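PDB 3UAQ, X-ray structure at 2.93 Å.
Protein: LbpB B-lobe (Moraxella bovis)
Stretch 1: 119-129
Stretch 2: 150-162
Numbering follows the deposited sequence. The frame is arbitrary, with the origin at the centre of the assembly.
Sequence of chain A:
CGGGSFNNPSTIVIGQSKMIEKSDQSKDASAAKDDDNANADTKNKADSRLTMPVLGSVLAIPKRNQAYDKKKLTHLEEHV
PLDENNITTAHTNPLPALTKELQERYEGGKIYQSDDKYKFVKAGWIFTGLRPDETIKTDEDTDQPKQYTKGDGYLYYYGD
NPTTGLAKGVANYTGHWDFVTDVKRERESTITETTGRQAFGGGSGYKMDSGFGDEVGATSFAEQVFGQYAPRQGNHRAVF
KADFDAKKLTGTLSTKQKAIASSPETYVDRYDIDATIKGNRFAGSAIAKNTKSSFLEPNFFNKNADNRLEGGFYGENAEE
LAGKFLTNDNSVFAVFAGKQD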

# COMPACT_ATOMS: atom_id res chain seq x y z
N LYS A 119 -6.27 10.59 -2.93
CA LYS A 119 -5.56 11.64 -2.21
C LYS A 119 -6.21 12.04 -0.88
O LYS A 119 -5.52 12.28 0.11
CB LYS A 119 -5.39 12.88 -3.09
CG LYS A 119 -4.89 14.09 -2.33
CD LYS A 119 -4.04 14.99 -3.20
CE LYS A 119 -2.97 15.70 -2.38
NZ LYS A 119 -1.66 14.99 -2.44
N PHE A 120 -7.53 12.11 -0.89
CA PHE A 120 -8.28 12.51 0.30
C PHE A 120 -9.09 11.33 0.78
O PHE A 120 -9.53 11.28 1.93
CB PHE A 120 -9.25 13.65 -0.05
CG PHE A 120 -8.58 14.90 -0.57
CD1 PHE A 120 -8.19 15.91 0.30
CD2 PHE A 120 -8.34 15.06 -1.92
CE1 PHE A 120 -7.57 17.05 -0.17
CE2 PHE A 120 -7.73 16.20 -2.40
CZ PHE A 120 -7.34 17.20 -1.52
N VAL A 121 -9.28 10.36 -0.11
CA VAL A 121 -10.31 9.35 0.05
C VAL A 121 -9.75 7.93 0.22
O VAL A 121 -8.72 7.57 -0.35
CB VAL A 121 -11.29 9.39 -1.13
CG1 VAL A 121 -11.65 7.99 -1.60
CG2 VAL A 121 -12.53 10.17 -0.77
N LYS A 122 -10.46 7.14 1.02
CA LYS A 122 -10.16 5.72 1.16
C LYS A 122 -11.44 4.91 1.00
O LYS A 122 -12.52 5.34 1.41
CB LYS A 122 -9.55 5.45 2.53
CG LYS A 122 -8.64 6.56 3.03
CD LYS A 122 -7.56 6.02 3.96
CE LYS A 122 -6.46 7.04 4.14
NZ LYS A 122 -5.13 6.40 4.21
N ALA A 123 -11.33 3.74 0.39
CA ALA A 123 -12.43 2.79 0.34
C ALA A 123 -11.86 1.44 -0.03
O ALA A 123 -11.08 1.33 -0.97
CB ALA A 123 -13.46 3.22 -0.69
N GLY A 124 -12.25 0.42 0.73
CA GLY A 124 -11.77 -0.92 0.43
C GLY A 124 -11.97 -1.89 1.57
O GLY A 124 -12.99 -1.86 2.25
N TRP A 125 -10.98 -2.75 1.77
CA TRP A 125 -11.07 -3.77 2.80
C TRP A 125 -9.74 -3.95 3.52
O TRP A 125 -8.74 -3.34 3.16
CB TRP A 125 -11.50 -5.10 2.18
CG TRP A 125 -10.82 -5.41 0.87
CD1 TRP A 125 -11.34 -5.23 -0.38
CD2 TRP A 125 -9.51 -5.94 0.70
NE1 TRP A 125 -10.43 -5.63 -1.33
CE2 TRP A 125 -9.29 -6.07 -0.69
CE3 TRP A 125 -8.49 -6.33 1.58
CZ2 TRP A 125 -8.10 -6.57 -1.22
CZ3 TRP A 125 -7.31 -6.83 1.05
CH2 TRP A 125 -7.13 -6.94 -0.34
N ILE A 126 -9.77 -4.80 4.54
CA ILE A 126 -8.56 -5.17 5.26
C ILE A 126 -8.89 -6.39 6.10
O ILE A 126 -9.88 -6.38 6.83
CB ILE A 126 -8.09 -4.03 6.17
CG1 ILE A 126 -7.00 -4.50 7.13
CG2 ILE A 126 -9.27 -3.45 6.94
CD1 ILE A 126 -6.31 -3.36 7.84
N PHE A 127 -8.08 -7.44 5.99
CA PHE A 127 -8.40 -8.72 6.64
C PHE A 127 -7.18 -9.59 6.98
O PHE A 127 -6.10 -9.43 6.41
CB PHE A 127 -9.35 -9.54 5.77
CG PHE A 127 -8.68 -10.15 4.57
CD1 PHE A 127 -8.21 -11.45 4.61
CD2 PHE A 127 -8.50 -9.41 3.41
CE1 PHE A 127 -7.59 -12.02 3.50
CE2 PHE A 127 -7.87 -9.97 2.29
CZ PHE A 127 -7.42 -11.28 2.34
N THR A 128 -7.38 -10.50 7.93
CA THR A 128 -6.44 -11.60 8.16
C THR A 128 -7.25 -12.87 8.04
O THR A 128 -8.47 -12.87 8.28
CB THR A 128 -5.84 -11.57 9.57
OG1 THR A 128 -5.97 -10.27 10.15
CG2 THR A 128 -4.37 -11.97 9.52
N GLY A 129 -6.58 -13.97 7.71
CA GLY A 129 -7.26 -15.14 7.20
C GLY A 129 -7.15 -14.95 5.70
O GLY A 129 -6.06 -14.67 5.18
N LYS A 150 -11.49 -19.38 10.14
CA LYS A 150 -10.51 -18.64 10.92
C LYS A 150 -10.07 -17.33 10.25
O LYS A 150 -9.73 -17.31 9.06
CB LYS A 150 -9.28 -19.49 11.22
CG LYS A 150 -8.14 -18.70 11.84
CD LYS A 150 -6.92 -19.57 12.07
CE LYS A 150 -5.80 -18.80 12.77
NZ LYS A 150 -4.56 -19.62 12.87
N GLY A 151 -10.06 -16.26 11.04
CA GLY A 151 -9.68 -14.95 10.56
C GLY A 151 -10.83 -13.96 10.61
O GLY A 151 -11.98 -14.34 10.88
N ASP A 152 -10.54 -12.69 10.35
CA ASP A 152 -11.57 -11.65 10.38
C ASP A 152 -11.19 -10.48 9.50
O ASP A 152 -10.00 -10.25 9.21
CB ASP A 152 -11.83 -11.19 11.83
CG ASP A 152 -12.98 -11.93 12.49
OD1 ASP A 152 -14.08 -11.99 11.88
OD2 ASP A 152 -12.81 -12.45 13.62
N GLY A 153 -12.19 -9.73 9.05
CA GLY A 153 -11.93 -8.60 8.18
C GLY A 153 -12.94 -7.47 8.29
O GLY A 153 -13.91 -7.54 9.04
N TYR A 154 -12.69 -6.42 7.52
CA TYR A 154 -13.50 -5.21 7.58
C TYR A 154 -13.55 -4.56 6.21
O TYR A 154 -12.55 -4.57 5.47
CB TYR A 154 -12.87 -4.22 8.55
CG TYR A 154 -12.99 -4.60 10.01
CD1 TYR A 154 -12.00 -5.33 10.65
CD2 TYR A 154 -14.10 -4.22 10.75
CE1 TYR A 154 -12.12 -5.67 11.98
CE2 TYR A 154 -14.22 -4.55 12.08
CZ TYR A 154 -13.23 -5.28 12.70
OH TYR A 154 -13.36 -5.61 14.03
N LEU A 155 -14.71 -3.99 5.88
CA LEU A 155 -14.83 -3.13 4.71
C LEU A 155 -15.05 -1.69 5.16
O LEU A 155 -15.80 -1.44 6.11
CB LEU A 155 -15.97 -3.58 3.79
CG LEU A 155 -15.54 -4.25 2.49
CD1 LEU A 155 -15.58 -5.75 2.63
CD2 LEU A 155 -16.42 -3.80 1.34
N TYR A 156 -14.41 -0.75 4.49
CA TYR A 156 -14.43 0.64 4.95
C TYR A 156 -14.55 1.66 3.82
O TYR A 156 -14.28 1.36 2.65
CB TYR A 156 -13.16 0.93 5.76
CG TYR A 156 -11.91 0.76 4.92
CD1 TYR A 156 -11.44 1.80 4.14
CD2 TYR A 156 -11.22 -0.45 4.89
CE1 TYR A 156 -10.30 1.66 3.36
CE2 TYR A 156 -10.08 -0.60 4.11
CZ TYR A 156 -9.62 0.46 3.35
OH TYR A 156 -8.49 0.32 2.57
N TYR A 157 -14.97 2.86 4.20
CA TYR A 157 -14.79 4.03 3.35
C TYR A 157 -14.63 5.25 4.26
O TYR A 157 -15.35 5.40 5.24
CB TYR A 157 -15.95 4.20 2.36
CG TYR A 157 -16.91 5.33 2.71
CD1 TYR A 157 -16.59 6.66 2.46
CD2 TYR A 157 -18.16 5.05 3.26
CE1 TYR A 157 -17.47 7.69 2.77
CE2 TYR A 157 -19.05 6.07 3.58
CZ TYR A 157 -18.70 7.39 3.33
OH TYR A 157 -19.59 8.41 3.64
N TYR A 158 -13.69 6.12 3.92
CA TYR A 158 -13.41 7.29 4.72
C TYR A 158 -12.96 8.45 3.84
O TYR A 158 -12.53 8.25 2.71
CB TYR A 158 -12.33 6.98 5.77
CG TYR A 158 -11.82 8.18 6.53
CD1 TYR A 158 -12.64 8.88 7.40
CD2 TYR A 158 -10.51 8.62 6.38
CE1 TYR A 158 -12.18 9.98 8.10
CE2 TYR A 158 -10.04 9.72 7.08
CZ TYR A 158 -10.88 10.40 7.94
OH TYR A 158 -10.43 11.49 8.65
N GLY A 159 -13.08 9.66 4.37
CA GLY A 159 -12.66 10.85 3.65
C GLY A 159 -12.11 11.91 4.58
O GLY A 159 -12.66 12.14 5.66
N ASP A 160 -11.02 12.54 4.17
CA ASP A 160 -10.46 13.67 4.91
C ASP A 160 -10.71 14.96 4.13
O ASP A 160 -10.66 14.96 2.90
CB ASP A 160 -8.96 13.49 5.15
CG ASP A 160 -8.67 12.94 6.53
OD1 ASP A 160 -9.31 13.41 7.50
OD2 ASP A 160 -7.79 12.05 6.65
N ASN A 161 -11.00 16.04 4.86
CA ASN A 161 -11.31 17.33 4.24
C ASN A 161 -12.46 17.25 3.24
O ASN A 161 -12.23 17.22 2.03
CB ASN A 161 -10.08 17.91 3.53
CG ASN A 161 -8.79 17.56 4.23
OD1 ASN A 161 -7.84 17.09 3.59
ND2 ASN A 161 -8.74 17.77 5.54
N PRO A 162 -13.70 17.19 3.75
CA PRO A 162 -14.88 17.32 2.89
C PRO A 162 -14.82 18.64 2.13
O PRO A 162 -13.82 19.35 2.24
CB PRO A 162 -16.03 17.34 3.88
CG PRO A 162 -15.52 16.59 5.06
CD PRO A 162 -14.05 16.91 5.15

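The two stretches pair as antiparallel strands, their axes at 179° and 4.5 Å apart at closest approach, and bury 831 Å². Backbone hydrogen bonds carry the pairing. Lys 122 N to Tyr 158 O and Tyr 158 N to Lys 122 O both span 2.9 Å, with N-H...O angles of 173° and 165°. The same two-way exchange joins Gly 124 with Tyr 156, Ile 126 with Tyr 154, and Thr 128 with Asp 152, although the bond from Asp 152 N to Thr 128 O is weak at 129°. Asp 160 N to Phe 120 O (3.0 Å, 167°) extends the ladder by one bond. CA-H...O contacts such as Trp 125 CA to Tyr 154 O (3.2 Å) intervene.

On the face bearing Ala 123 and Trp 125, apolar contacts are Ala 123 CB to Tyr 157 CB and Trp 125 CB to Leu 155 CG, both 4.1 Å. Gly 153 suits its place opposite Phe 127, because a CB there would lie 2.7 Å from Phe 127 CB.

On the other face, the buried Tyr 156 (chi1 p) lays its ring over Gly 124, whose CA sits 4.1 Å from the ring centroid, 20° off the normal. Gly 124's phi/psi of 164/-141 itself calls for glycine. Ile 126 CG2 packs against Tyr 156 CE2 at 4.1 Å.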